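Local coordinates for tyrosine-protein kinase receptor torso (Bombyx mori, PDB 5AOQ) that probably acts as a receptor tyrosine kinase that, on binding prothoracicotropic hormone outside the cell, stimulates MAPK signalling and takes part in starting metamorphosis, at residues 155-163 with 232-242; 193-201 with 212-220. All blocks are in the same frame, centred on the assembly; numbering follows the deposited sequence.

Contact 1 of 2, residues 155-163 with 232-242; sequences YNVTQEFKY and HGTTKHKYKTP. With NAG (2-acetamido-2-deoxy-beta-D-glucopyranose), chain E; NAG (2-acetamido-2-deoxy-beta-D-glucopyranose), chain B.
Gln159, Phe161 and Tyr163 meet His237, Tyr239 and Pro242 along one flank of the beta-sandwich of the second fibronectin type III domain, where an outer strand of each sheet lies opposite the other. The axes of strands 159-163 and 233-240 approach to 9.6 Å at 33°, so side chains rather than backbones bridge the gap. CB of Gln159 sits over the middle of the His237 ring, 4.2 Å from its centroid, a CH-pi contact. His237 holds CG opposite its backbone N (chi1 173°), which lays the ring under the glutamine; the amide slides past in the opposite direction, OE1 beside CG and CD2 of the imidazole, its plane turned 40° from the ring. Phe161 brings CE2 to the imidazole edge and rests CZ 4.2 Å from CB of Tyr239. Pro242 covers one face of Tyr163, CD lying 3.6 Å from ring atom CD2, while Tyr239 CD2 comes in near the plane of the Tyr163 ring, at its OH. At the other end, Val157 N gives a weak hydrogen bond to Thr235 OG1 (3.5 Å), and Val157 CG1 touches a glycan acetamido methyl. Strand 171-179 pairs with 159-163, supplying Phe177 edge-to-face to Tyr239; strand 223-230 pairs with 233-240.

Contact 2 of 2, residues 193-201 with 212-220; sequences NICQNTNMK and SFDVENLVL
Lys201 and Thr198 reach from the hairpin arm 198-201 toward backbone carbonyls of 212-220, and these polar approaches are the first of two kinds of interaction here. The one settled link is that of Lys201, whose NZ donates to Asp214 O at 2.8 Å. It approaches from above the carbonyl plane, 54° out of it, with a C=O...N angle of 121°. The carboxylates of Asp214 and Glu216 stand farther off, Glu216 OE2 being 5.2 Å from Lys201 NZ, so they may favour the ammonium charge without pairing with it. Thr198 OG1 lies 3.0 Å from Asn217 O, at the corner the chain turns at Asn217; this is a possible bond, since its proton has another acceptor within reach.

Apolar contact comes second. The Lys201 chain is fully extended, with CG trans to the backbone N (chi1 177°), and its methylenes run past Phe213 in the opposite sense, CE resting 4.0 Å from ring atom CZ. CB of Asn193 meets the same ring at CE2 (3.9 Å), and its amide lies against both methyls of Val215. SG of Cys195 packs against CD2 of Leu218, held in place by a disulfide to Cys224 on the neighbouring strand. Replacing Lys201 by an alanine would probably leave Asp214 O without this donor and take away the methylenes that now lie along the Phe213 ring.

Within the hairpin, Asn193 and Lys201 form a hydrogen-bonded antiparallel pair, N to O in both directions (2.8 and 2.9 Å). Elsewhere on 193-201, Ile194 and Met200 pack on Ile23 and Phe34 of a bound hormone chain.

The example shows how one lysine can serve two chemistries, its aliphatic length lying along the buried Phe213 ring while its charged end bonds a main-chain oxygen, so that sheets with no direct backbone pairing here are still tied by a polar link.

Contacts 1 and 2 join the same two sheets of one sandwich, and along the chain contact 2 is nested within the loop closed by contact 1. Their centres are about 13 Å apart, yet they touch. Tyr239 OH of contact 1 probably hydrogen-bonds the side-chain amide of Asn193, and Thr241 OG1 lies 2.6 Å from Val219 O, a probable hydrogen bond. Neither contact includes the residues implicated in hormone binding, but both lie within about 11 Å of one: the Phe213 side chain is about 9 Å from those of Asp190 and Lys204, and that of Thr235 about 11 Å from that of Asp190. Hormone chains pack on several contact 2 residues, whereas one end of contact 1 lies against a glycan.

Contact 1 of 2, residues 155-163 with 232-242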
loop_
_atom_site.group_PDB
_atom_site.type_symbol
_atom_site.label_atom_id
_atom_site.label_comp_id
_atom_site.label_asym_id
_atom_site.label_seq_id
_atom_site.Cartn_x
_atom_site.Cartn_y
_atom_site.Cartn_z
ATOM N N TYR A 155 -18.467 26.098 15.075
ATOM C CA TYR A 155 -17.869 25.926 13.757
ATOM C C TYR A 155 -16.419 25.458 13.888
ATOM O O TYR A 155 -15.805 25.033 12.909
ATOM C CB TYR A 155 -17.935 27.236 12.966
ATOM C CG TYR A 155 -17.764 27.073 11.470
ATOM C CD1 TYR A 155 -18.854 26.786 10.657
ATOM C CD2 TYR A 155 -16.518 27.208 10.871
ATOM C CE1 TYR A 155 -18.709 26.638 9.291
ATOM C CE2 TYR A 155 -16.364 27.061 9.503
ATOM C CZ TYR A 155 -17.463 26.775 8.720
ATOM O OH TYR A 155 -17.317 26.627 7.359
ATOM N N ASN A 156 -15.877 25.540 15.102
ATOM C CA ASN A 156 -14.501 25.125 15.365
ATOM C C ASN A 156 -14.283 24.643 16.797
ATOM O O ASN A 156 -14.467 25.401 17.744
ATOM C CB ASN A 156 -13.544 26.281 15.072
ATOM C CG ASN A 156 -12.097 25.835 14.976
ATOM O OD1 ASN A 156 -11.615 25.065 15.807
ATOM N ND2 ASN A 156 -11.392 26.324 13.962
ATOM N N VAL A 157 -13.861 23.392 16.949
ATOM C CA VAL A 157 -13.668 22.807 18.272
ATOM C C VAL A 157 -12.430 23.386 18.961
ATOM O O VAL A 157 -11.416 23.641 18.318
ATOM C CB VAL A 157 -13.535 21.263 18.197
ATOM C CG1 VAL A 157 -14.842 20.625 17.752
ATOM C CG2 VAL A 157 -12.382 20.848 17.283
ATOM N N THR A 158 -12.537 23.610 20.269
ATOM C CA THR A 158 -11.437 24.157 21.065
ATOM C C THR A 158 -10.953 23.094 22.042
ATOM O O THR A 158 -11.742 22.515 22.790
ATOM C CB THR A 158 -11.846 25.427 21.831
ATOM O OG1 THR A 158 -12.982 25.149 22.660
ATOM C CG2 THR A 158 -12.183 26.549 20.858
ATOM N N GLN A 159 -9.648 22.852 22.031
ATOM C CA GLN A 159 -9.068 21.676 22.667
ATOM C C GLN A 159 -8.267 22.004 23.921
ATOM O O GLN A 159 -7.435 22.913 23.919
ATOM C CB GLN A 159 -8.162 20.951 21.671
ATOM C CG GLN A 159 -8.702 20.929 20.250
ATOM C CD GLN A 159 -7.732 20.312 19.267
ATOM O OE1 GLN A 159 -6.657 19.845 19.645
ATOM N NE2 GLN A 159 -8.101 20.317 17.991
ATOM N N GLU A 160 -8.531 21.257 24.988
ATOM C CA GLU A 160 -7.702 21.306 26.184
ATOM C C GLU A 160 -6.921 20.002 26.260
ATOM O O GLU A 160 -7.332 18.988 25.695
ATOM C CB GLU A 160 -8.547 21.518 27.443
ATOM C CG GLU A 160 -9.374 20.316 27.869
ATOM C CD GLU A 160 -10.201 20.592 29.113
ATOM O OE1 GLU A 160 -10.495 21.776 29.384
ATOM O OE2 GLU A 160 -10.554 19.626 29.821
ATOM N N PHE A 161 -5.795 20.035 26.960
ATOM C CA PHE A 161 -4.897 18.891 27.016
ATOM C C PHE A 161 -4.149 18.828 28.339
ATOM O O PHE A 161 -3.878 19.856 28.960
ATOM C CB PHE A 161 -3.911 18.959 25.852
ATOM C CG PHE A 161 -3.418 20.347 25.570
ATOM C CD1 PHE A 161 -2.319 20.855 26.235
ATOM C CD2 PHE A 161 -4.066 21.151 24.647
ATOM C CE1 PHE A 161 -1.867 22.136 25.982
ATOM C CE2 PHE A 161 -3.621 22.432 24.393
ATOM C CZ PHE A 161 -2.520 22.925 25.059
ATOM N N LYS A 162 -3.815 17.611 28.758
ATOM C CA LYS A 162 -3.055 17.395 29.982
ATOM C C LYS A 162 -1.950 16.382 29.729
ATOM O O LYS A 162 -2.092 15.499 28.880
ATOM C CB LYS A 162 -3.963 16.915 31.114
ATOM C CG LYS A 162 -4.963 17.954 31.591
ATOM C CD LYS A 162 -5.846 17.399 32.698
ATOM C CE LYS A 162 -6.765 18.468 33.268
ATOM N NZ LYS A 162 -7.698 17.918 34.291
ATOM N N TYR A 163 -0.852 16.515 30.468
ATOM C CA TYR A 163 0.292 15.628 30.310
ATOM C C TYR A 163 0.688 15.004 31.634
ATOM O O TYR A 163 0.467 15.581 32.700
ATOM C CB TYR A 163 1.474 16.394 29.722
ATOM C CG TYR A 163 1.110 17.165 28.481
ATOM C CD1 TYR A 163 1.153 16.567 27.230
ATOM C CD2 TYR A 163 0.709 18.490 28.560
ATOM C CE1 TYR A 163 0.814 17.268 26.095
ATOM C CE2 TYR A 163 0.369 19.199 27.430
ATOM C CZ TYR A 163 0.422 18.584 26.200
ATOM O OH TYR A 163 0.081 19.287 25.070
ATOM N N HIS A 232 -18.036 19.712 12.149
ATOM C CA HIS A 232 -17.844 21.123 11.832
ATOM C C HIS A 232 -16.591 21.345 10.991
ATOM O O HIS A 232 -16.203 22.485 10.734
ATOM C CB HIS A 232 -17.773 21.943 13.120
ATOM C CG HIS A 232 -18.963 21.764 14.009
ATOM N ND1 HIS A 232 -20.208 22.262 13.693
ATOM C CD2 HIS A 232 -19.098 21.144 15.205
ATOM C CE1 HIS A 232 -21.060 21.953 14.654
ATOM N NE2 HIS A 232 -20.411 21.274 15.583
ATOM N N GLY A 233 -15.959 20.252 10.570
ATOM C CA GLY A 233 -14.793 20.324 9.709
ATOM C C GLY A 233 -13.506 20.003 10.440
ATOM O O GLY A 233 -13.521 19.396 11.512
ATOM N N THR A 234 -12.388 20.412 9.848
ATOM C CA THR A 234 -11.071 20.151 10.413
ATOM C C THR A 234 -10.628 21.292 11.317
ATOM O O THR A 234 -10.792 22.464 10.979
ATOM C CB THR A 234 -10.010 19.953 9.313
ATOM O OG1 THR A 234 -10.443 18.941 8.397
ATOM C CG2 THR A 234 -8.669 19.552 9.920
ATOM N N THR A 235 -10.073 20.933 12.470
ATOM C CA THR A 235 -9.477 21.903 13.377
ATOM C C THR A 235 -8.019 21.555 13.627
ATOM O O THR A 235 -7.708 20.607 14.351
ATOM C CB THR A 235 -10.222 21.965 14.720
ATOM O OG1 THR A 235 -11.565 22.415 14.504
ATOM C CG2 THR A 235 -9.520 22.918 15.681
ATOM N N LYS A 236 -7.129 22.328 13.014
ATOM C CA LYS A 236 -5.699 22.161 13.220
ATOM C C LYS A 236 -5.294 22.910 14.482
ATOM O O LYS A 236 -5.637 24.080 14.659
ATOM C CB LYS A 236 -4.912 22.660 12.009
ATOM C CG LYS A 236 -5.480 22.187 10.679
ATOM C CD LYS A 236 -4.479 22.364 9.549
ATOM C CE LYS A 236 -5.092 22.026 8.199
ATOM N NZ LYS A 236 -5.844 23.171 7.618
ATOM N N HIS A 237 -4.564 22.226 15.355
ATOM C CA HIS A 237 -4.253 22.748 16.679
ATOM C C HIS A 237 -2.803 22.487 17.063
ATOM O O HIS A 237 -2.439 21.369 17.430
ATOM C CB HIS A 237 -5.194 22.123 17.712
ATOM C CG HIS A 237 -4.853 22.462 19.128
ATOM N ND1 HIS A 237 -5.184 23.667 19.708
ATOM C CD2 HIS A 237 -4.208 21.750 20.082
ATOM C CE1 HIS A 237 -4.759 23.683 20.959
ATOM N NE2 HIS A 237 -4.164 22.530 21.211
ATOM N N LYS A 238 -1.974 23.521 16.958
ATOM C CA LYS A 238 -0.581 23.423 17.371
ATOM C C LYS A 238 -0.483 23.472 18.890
ATOM O O LYS A 238 -1.299 24.115 19.551
ATOM C CB LYS A 238 0.256 24.548 16.759
ATOM C CG LYS A 238 0.433 24.453 15.253
ATOM C CD LYS A 238 1.332 25.566 14.737
ATOM C CE LYS A 238 1.545 25.462 13.235
ATOM N NZ LYS A 238 2.411 26.557 12.716
ATOM N N TYR A 239 0.513 22.785 19.437
ATOM C CA TYR A 239 0.737 22.790 20.878
ATOM C C TYR A 239 2.136 22.284 21.203
ATOM O O TYR A 239 2.672 21.434 20.500
ATOM C CB TYR A 239 -0.319 21.935 21.583
ATOM C CG TYR A 239 -0.187 20.454 21.311
ATOM C CD1 TYR A 239 -0.785 19.878 20.199
ATOM C CD2 TYR A 239 0.534 19.631 22.164
ATOM C CE1 TYR A 239 -0.668 18.528 19.944
ATOM C CE2 TYR A 239 0.655 18.278 21.919
ATOM C CZ TYR A 239 0.054 17.733 20.806
ATOM O OH TYR A 239 0.170 16.385 20.556
ATOM N N LYS A 240 2.713 22.808 22.281
ATOM C CA LYS A 240 4.065 22.444 22.691
ATOM C C LYS A 240 4.027 21.671 24.005
ATOM O O LYS A 240 3.320 22.053 24.937
ATOM C CB LYS A 240 4.931 23.699 22.827
ATOM C CG LYS A 240 6.411 23.426 23.051
ATOM C CD LYS A 240 7.191 24.726 23.181
ATOM C CE LYS A 240 8.683 24.477 23.347
ATOM N NZ LYS A 240 9.275 23.803 22.160
ATOM N N THR A 241 4.791 20.586 24.079
ATOM C CA THR A 241 4.862 19.791 25.300
ATOM C C THR A 241 5.625 20.554 26.380
ATOM O O THR A 241 6.622 21.214 26.088
ATOM C CB THR A 241 5.541 18.431 25.057
ATOM O OG1 THR A 241 6.856 18.633 24.527
ATOM C CG2 THR A 241 4.726 17.590 24.084
ATOM N N PRO A 242 5.156 20.467 27.636
ATOM C CA PRO A 242 5.720 21.296 28.708
ATOM C C PRO A 242 7.180 20.979 29.018
ATOM O O PRO A 242 7.691 19.932 28.620
ATOM C CB PRO A 242 4.831 20.962 29.910
ATOM C CG PRO A 242 4.323 19.595 29.633
ATOM C CD PRO A 242 4.143 19.527 28.146
HETATM C C1 NAG E . -16.303 25.268 21.765
HETATM C C2 NAG E . -17.252 25.332 20.568
HETATM C C3 NAG E . -16.874 26.496 19.651
HETATM C C4 NAG E . -16.724 27.798 20.434
HETATM C C5 NAG E . -15.848 27.601 21.670
HETATM C C6 NAG E . -15.822 28.807 22.583
HETATM C C7 NAG E . -18.240 23.206 19.806
HETATM C C8 NAG E . -18.030 21.978 18.970
HETATM N N2 NAG E . -17.227 24.077 19.820
HETATM O O3 NAG E . -17.869 26.648 18.646
HETATM O O4 NAG E . -16.080 28.767 19.612
HETATM O O5 NAG E . -16.337 26.503 22.451
HETATM O O6 NAG E . -16.673 29.846 22.120
HETATM O O7 NAG E . -19.270 23.389 20.443
HETATM C C1 NAG B . -16.979 29.693 18.972
HETATM C C2 NAG B . -16.324 31.066 18.946
HETATM C C3 NAG B . -17.271 32.079 18.316
HETATM C C4 NAG B . -17.707 31.604 16.935
HETATM C C5 NAG B . -18.251 30.175 16.994
HETATM C C6 NAG B . -18.510 29.594 15.622
HETATM C C7 NAG B . -14.852 32.243 20.526
HETATM C C8 NAG B . -14.596 32.582 21.964
HETATM N N2 NAG B . -15.931 31.490 20.282
HETATM O O3 NAG B . -16.621 33.341 18.213
HETATM O O4 NAG B . -18.721 32.463 16.428
HETATM O O5 NAG B . -17.313 29.300 17.640
HETATM O O6 NAG B . -19.024 28.271 15.702
HETATM O O7 NAG B . -14.116 32.635 19.624
#

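Contact 2 of 2, residues 193-201 with 212-220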
loop_
_atom_site.group_PDB
_atom_site.type_symbol
_atom_site.label_atom_id
_atom_site.label_comp_id
_atom_site.label_asym_id
_atom_site.label_seq_id
_atom_site.Cartn_x
_atom_site.Cartn_y
_atom_site.Cartn_z
ATOM N N ASN A 193 -2.315 13.238 15.004
ATOM C CA ASN A 193 -1.356 13.938 15.856
ATOM C C ASN A 193 0.089 13.659 15.460
ATOM O O ASN A 193 0.454 12.517 15.165
ATOM C CB ASN A 193 -1.566 13.558 17.322
ATOM C CG ASN A 193 -0.622 14.293 18.256
ATOM O OD1 ASN A 193 -0.431 15.504 18.136
ATOM N ND2 ASN A 193 -0.025 13.563 19.190
ATOM N N ILE A 194 0.902 14.712 15.461
ATOM C CA ILE A 194 2.312 14.599 15.104
ATOM C C ILE A 194 3.167 15.550 15.945
ATOM O O ILE A 194 2.705 16.616 16.357
ATOM C CB ILE A 194 2.523 14.890 13.596
ATOM C CG1 ILE A 194 3.985 14.686 13.183
ATOM C CG2 ILE A 194 2.066 16.304 13.253
ATOM C CD1 ILE A 194 4.490 13.267 13.356
ATOM N N CYS A 195 4.411 15.149 16.201
ATOM C CA CYS A 195 5.367 15.980 16.931
ATOM C C CYS A 195 6.715 16.011 16.220
ATOM O O CYS A 195 7.016 15.136 15.410
ATOM C CB CYS A 195 5.553 15.468 18.358
ATOM S SG CYS A 195 4.079 15.531 19.390
ATOM N N GLN A 196 7.529 17.011 16.547
ATOM C CA GLN A 196 8.829 17.199 15.908
ATOM C C GLN A 196 9.766 16.016 16.148
ATOM O O GLN A 196 10.654 15.753 15.335
ATOM C CB GLN A 196 9.486 18.490 16.415
ATOM C CG GLN A 196 10.786 18.861 15.716
ATOM C CD GLN A 196 11.406 20.125 16.284
ATOM O OE1 GLN A 196 10.766 20.861 17.035
ATOM N NE2 GLN A 196 12.662 20.377 15.931
ATOM N N ASN A 197 9.566 15.309 17.258
ATOM C CA ASN A 197 10.431 14.186 17.619
ATOM C C ASN A 197 9.649 12.963 18.101
ATOM O O ASN A 197 10.110 12.220 18.968
ATOM C CB ASN A 197 11.432 14.624 18.691
ATOM C CG ASN A 197 12.395 15.680 18.188
ATOM O OD1 ASN A 197 13.397 15.366 17.545
ATOM N ND2 ASN A 197 12.094 16.943 18.474
ATOM N N THR A 198 8.464 12.762 17.535
ATOM C CA THR A 198 7.678 11.559 17.792
ATOM C C THR A 198 6.912 11.181 16.533
ATOM O O THR A 198 6.361 12.045 15.850
ATOM C CB THR A 198 6.693 11.748 18.963
ATOM O OG1 THR A 198 7.408 12.156 20.135
ATOM C CG2 THR A 198 5.948 10.451 19.258
ATOM N N ASN A 199 6.879 9.888 16.230
ATOM C CA ASN A 199 6.198 9.407 15.038
ATOM C C ASN A 199 4.694 9.631 15.109
ATOM O O ASN A 199 4.097 9.635 16.186
ATOM C CB ASN A 199 6.494 7.922 14.816
ATOM C CG ASN A 199 7.883 7.682 14.253
ATOM O OD1 ASN A 199 8.384 8.469 13.449
ATOM N ND2 ASN A 199 8.511 6.590 14.670
ATOM N N MET A 200 4.102 9.824 13.938
ATOM C CA MET A 200 2.695 10.176 13.807
ATOM C C MET A 200 1.769 9.176 14.490
ATOM O O MET A 200 2.073 7.985 14.566
ATOM C CB MET A 200 2.347 10.284 12.325
ATOM C CG MET A 200 0.937 10.750 12.023
ATOM S SD MET A 200 0.609 10.823 10.251
ATOM C CE MET A 200 1.053 9.169 9.719
ATOM N N LYS A 201 0.638 9.673 14.985
ATOM C CA LYS A 201 -0.415 8.819 15.525
ATOM C C LYS A 201 -1.783 9.294 15.052
ATOM O O LYS A 201 -2.078 10.487 15.083
ATOM C CB LYS A 201 -0.368 8.794 17.054
ATOM C CG LYS A 201 -1.480 7.968 17.687
ATOM C CD LYS A 201 -1.332 7.871 19.196
ATOM C CE LYS A 201 -2.493 7.101 19.810
ATOM N NZ LYS A 201 -2.362 6.955 21.285
ATOM N N SER A 212 -12.274 11.842 23.708
ATOM C CA SER A 212 -10.969 11.966 24.343
ATOM C C SER A 212 -9.929 11.235 23.514
ATOM O O SER A 212 -10.217 10.187 22.934
ATOM C CB SER A 212 -11.004 11.404 25.766
ATOM O OG SER A 212 -11.333 10.025 25.756
ATOM N N PHE A 213 -8.721 11.786 23.464
ATOM C CA PHE A 213 -7.650 11.197 22.670
ATOM C C PHE A 213 -6.357 11.100 23.464
ATOM O O PHE A 213 -5.843 12.103 23.951
ATOM C CB PHE A 213 -7.424 12.016 21.399
ATOM C CG PHE A 213 -6.354 11.461 20.505
ATOM C CD1 PHE A 213 -6.556 10.278 19.817
ATOM C CD2 PHE A 213 -5.151 12.124 20.346
ATOM C CE1 PHE A 213 -5.575 9.763 18.991
ATOM C CE2 PHE A 213 -4.168 11.616 19.519
ATOM C CZ PHE A 213 -4.380 10.434 18.843
ATOM N N ASP A 214 -5.833 9.883 23.578
ATOM C CA ASP A 214 -4.597 9.645 24.311
ATOM C C ASP A 214 -3.401 9.695 23.370
ATOM O O ASP A 214 -3.509 9.338 22.196
ATOM C CB ASP A 214 -4.646 8.293 25.025
ATOM C CG ASP A 214 -5.859 8.149 25.919
ATOM O OD1 ASP A 214 -6.355 9.180 26.418
ATOM O OD2 ASP A 214 -6.314 7.004 26.127
ATOM N N VAL A 215 -2.265 10.145 23.895
ATOM C CA VAL A 215 -1.014 10.158 23.146
ATOM C C VAL A 215 0.120 9.662 24.034
ATOM O O VAL A 215 0.138 9.927 25.236
ATOM C CB VAL A 215 -0.680 11.567 22.616
ATOM C CG1 VAL A 215 0.612 11.545 21.807
ATOM C CG2 VAL A 215 -1.822 12.096 21.770
ATOM N N GLU A 216 1.059 8.940 23.432
ATOM C CA GLU A 216 2.186 8.380 24.166
ATOM C C GLU A 216 3.509 8.649 23.461
ATOM O O GLU A 216 3.537 9.139 22.331
ATOM C CB GLU A 216 1.994 6.874 24.356
ATOM C CG GLU A 216 0.676 6.499 25.018
ATOM C CD GLU A 216 0.498 5.001 25.161
ATOM O OE1 GLU A 216 1.452 4.253 24.854
ATOM O OE2 GLU A 216 -0.595 4.570 25.582
ATOM N N ASN A 217 4.599 8.325 24.147
ATOM C CA ASN A 217 5.946 8.472 23.608
ATOM C C ASN A 217 6.304 9.924 23.296
ATOM O O ASN A 217 7.161 10.191 22.453
ATOM C CB ASN A 217 6.102 7.618 22.349
ATOM C CG ASN A 217 5.518 6.229 22.514
ATOM O OD1 ASN A 217 5.476 5.689 23.621
ATOM N ND2 ASN A 217 5.056 5.643 21.415
ATOM N N LEU A 218 5.648 10.858 23.980
ATOM C CA LEU A 218 5.982 12.273 23.856
ATOM C C LEU A 218 7.263 12.580 24.621
ATOM O O LEU A 218 7.706 11.784 25.449
ATOM C CB LEU A 218 4.838 13.150 24.367
ATOM C CG LEU A 218 3.543 13.136 23.553
ATOM C CD1 LEU A 218 2.461 13.923 24.276
ATOM C CD2 LEU A 218 3.772 13.699 22.159
ATOM N N VAL A 219 7.851 13.738 24.335
ATOM C CA VAL A 219 9.067 14.177 25.014
ATOM C C VAL A 219 8.956 15.637 25.443
ATOM O O VAL A 219 8.040 16.350 25.030
ATOM C CB VAL A 219 10.305 13.994 24.114
ATOM C CG1 VAL A 219 10.490 12.526 23.766
ATOM C CG2 VAL A 219 10.185 14.834 22.851
ATOM N N LEU A 220 9.897 16.074 26.273
ATOM C CA LEU A 220 9.883 17.429 26.812
ATOM C C LEU A 220 10.266 18.476 25.771
ATOM O O LEU A 220 11.123 18.239 24.919
ATOM C CB LEU A 220 10.830 17.531 28.010
ATOM C CG LEU A 220 10.483 16.666 29.223
ATOM C CD1 LEU A 220 11.607 16.707 30.246
ATOM C CD2 LEU A 220 9.173 17.117 29.852
#